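Local coordinates for protein PfhB2 (Pasteurella multocida, PDB 6U8T) that probably acts as a cysteine protease, being the YopT-like domain of the PfhB2 toxin, at residues C[177-182]-C[196-201]. The protein carries 1 engineered substitution. Numbering follows the deposited sequence.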
loop_
_atom_site.group_PDB
_atom_site.type_symbol
_atom_site.label_atom_id
_atom_site.label_comp_id
_atom_site.label_asym_id
_atom_site.label_seq_id
_atom_site.Cartn_x
_atom_site.Cartn_y
_atom_site.Cartn_z
ATOM N N PRO C 177 17.816 7.007 1.639
ATOM C CA PRO C 177 17.672 8.223 0.849
ATOM C C PRO C 177 16.480 9.099 1.274
ATOM O O PRO C 177 16.406 10.211 0.794
ATOM C CB PRO C 177 17.440 7.758 -0.592
ATOM C CG PRO C 177 17.626 6.271 -0.608
ATOM C CD PRO C 177 17.808 5.800 0.817
ATOM N N ASN C 178 15.593 8.556 2.120
ATOM C CA ASN C 178 14.406 9.255 2.691
ATOM C C ASN C 178 14.804 10.051 3.948
ATOM O O ASN C 178 13.961 10.845 4.402
ATOM C CB ASN C 178 13.293 8.283 3.093
ATOM C CG ASN C 178 12.346 7.943 1.962
ATOM O OD1 ASN C 178 12.549 8.400 0.824
ATOM N ND2 ASN C 178 11.332 7.131 2.265
ATOM N N PHE C 179 15.979 9.791 4.532
ATOM C CA PHE C 179 16.409 10.410 5.819
ATOM C C PHE C 179 17.877 10.844 5.771
ATOM O O PHE C 179 18.154 12.020 6.050
ATOM C CB PHE C 179 16.148 9.460 6.988
ATOM C CG PHE C 179 14.697 9.127 7.187
ATOM C CD1 PHE C 179 13.827 10.029 7.765
ATOM C CD2 PHE C 179 14.209 7.894 6.822
ATOM C CE1 PHE C 179 12.497 9.710 7.971
ATOM C CE2 PHE C 179 12.870 7.567 7.007
ATOM C CZ PHE C 179 12.013 8.483 7.573
ATOM N N GLY C 180 18.795 9.928 5.466
ATOM C CA GLY C 180 20.229 10.243 5.336
ATOM C C GLY C 180 21.117 9.065 5.719
ATOM O O GLY C 180 20.709 7.922 5.519
ATOM N N GLU C 181 22.299 9.354 6.261
ATOM C CA GLU C 181 23.346 8.367 6.580
ATOM C C GLU C 181 23.587 8.359 8.081
ATOM O O GLU C 181 23.708 9.412 8.703
ATOM C CB GLU C 181 24.589 8.703 5.771
ATOM C CG GLU C 181 25.659 7.636 5.864
ATOM C CD GLU C 181 26.950 8.037 5.187
ATOM O OE1 GLU C 181 26.933 8.197 3.965
ATOM O OE2 GLU C 181 27.941 8.229 5.900
HETATM N N MSE C 182 23.622 7.147 8.641
HETATM C CA MSE C 182 23.896 6.925 10.048
HETATM C C MSE C 182 25.007 5.879 10.198
HETATM O O MSE C 182 25.133 4.962 9.381
HETATM C CB MSE C 182 22.601 6.461 10.714
HETATM C CG MSE C 182 21.455 7.424 10.599
HETATM SE SE MSE C 182 20.264 7.095 9.087
HETATM C CE MSE C 182 18.660 6.245 9.707
ATOM N N GLU C 196 14.078 -1.264 17.516
ATOM C CA GLU C 196 13.360 -0.622 18.652
ATOM C C GLU C 196 12.975 0.819 18.313
ATOM O O GLU C 196 12.020 1.281 18.930
ATOM C CB GLU C 196 14.194 -0.643 19.927
ATOM C CG GLU C 196 14.417 -2.031 20.512
ATOM C CD GLU C 196 15.457 -2.054 21.637
ATOM O OE1 GLU C 196 15.795 -0.971 22.160
ATOM O OE2 GLU C 196 15.978 -3.147 21.968
ATOM N N ALA C 197 13.658 1.481 17.372
ATOM C CA ALA C 197 13.484 2.924 17.096
ATOM C C ALA C 197 13.100 3.144 15.630
ATOM O O ALA C 197 11.981 3.610 15.383
ATOM C CB ALA C 197 14.732 3.670 17.467
ATOM N N PHE C 198 13.968 2.784 14.686
ATOM C CA PHE C 198 13.818 3.139 13.254
ATOM C C PHE C 198 12.565 2.488 12.664
ATOM O O PHE C 198 11.813 3.181 11.957
ATOM C CB PHE C 198 15.037 2.728 12.431
ATOM C CG PHE C 198 15.004 3.226 11.010
ATOM C CD1 PHE C 198 15.071 4.583 10.737
ATOM C CD2 PHE C 198 14.876 2.341 9.950
ATOM C CE1 PHE C 198 15.019 5.049 9.433
ATOM C CE2 PHE C 198 14.816 2.807 8.650
ATOM C CZ PHE C 198 14.904 4.158 8.395
ATOM N N TRP C 199 12.345 1.198 12.913
ATOM C CA TRP C 199 11.346 0.410 12.156
ATOM C C TRP C 199 9.966 1.046 12.295
ATOM O O TRP C 199 9.349 1.272 11.259
ATOM C CB TRP C 199 11.379 -1.044 12.608
ATOM C CG TRP C 199 10.589 -1.933 11.725
ATOM C CD1 TRP C 199 9.580 -2.749 12.116
ATOM C CD2 TRP C 199 10.721 -2.094 10.307
ATOM N NE1 TRP C 199 9.057 -3.418 11.037
ATOM C CE2 TRP C 199 9.748 -3.044 9.909
ATOM C CE3 TRP C 199 11.576 -1.569 9.335
ATOM C CZ2 TRP C 199 9.585 -3.432 8.578
ATOM C CZ3 TRP C 199 11.419 -1.970 8.022
ATOM C CH2 TRP C 199 10.437 -2.883 7.649
ATOM N N GLU C 200 9.537 1.379 13.516
ATOM C CA GLU C 200 8.248 2.070 13.786
ATOM C C GLU C 200 8.305 3.527 13.321
ATOM O O GLU C 200 7.436 3.923 12.557
ATOM C CB GLU C 200 7.869 1.989 15.263
ATOM C CG GLU C 200 7.057 0.745 15.581
ATOM C CD GLU C 200 6.172 0.857 16.812
ATOM O OE1 GLU C 200 6.678 1.335 17.857
ATOM O OE2 GLU C 200 4.974 0.477 16.719
ATOM N N LYS C 201 9.289 4.295 13.754
ATOM C CA LYS C 201 9.361 5.774 13.548
ATOM C C LYS C 201 9.508 6.123 12.062
ATOM O O LYS C 201 9.182 7.276 11.713
ATOM C CB LYS C 201 10.513 6.402 14.325
ATOM C CG LYS C 201 10.332 6.437 15.833
ATOM C CD LYS C 201 11.387 7.315 16.503
ATOM C CE LYS C 201 11.130 7.576 17.974
ATOM N NZ LYS C 201 11.412 6.372 18.787
#
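Phe198 of helix 187-201 meets both Phe179 and the selenomethionine Met182. Its ring turns an edge toward the face of the Phe179 ring. The planes stand at 79° and the centroids are 5.8 Å apart, an offset edge-to-face (T-shaped) pair. The nearest atoms are Phe198 CE1 and Phe179 CD2, 3.9 Å apart, and Phe179 CD2 lies at the edge of the Phe198 ring, near its plane. Phe198 CZ follows at 4.1 Å from the same Phe179 CD2. The first torsion of Phe198 places CG anti to the backbone N (chi1 -173°), which carries the ring from the helix across to the other segment. Phe179 leaves its backbone in the direction of the helix. It sits with Gly180 opposite Asp176 in a classic beta bulge, where the turn from strand 171-176 opens into strand 180-184. These two strands are antiparallel neighbours in a four-stranded sheet, and the helix that follows them packs back against it. Met182, on strand 180-184, crosses Phe198 at about a right angle. Its chain bends at chi2 and chi3, and the terminal methyl CE lies 3.8 Å from Phe198 CE1. Phe198 CE1 thus meets both apolar partners. All three side chains are buried. Phe174 adds another edge-to-face contact to Phe198, and the Trp193 ring also meets it, with the planes at about 25°.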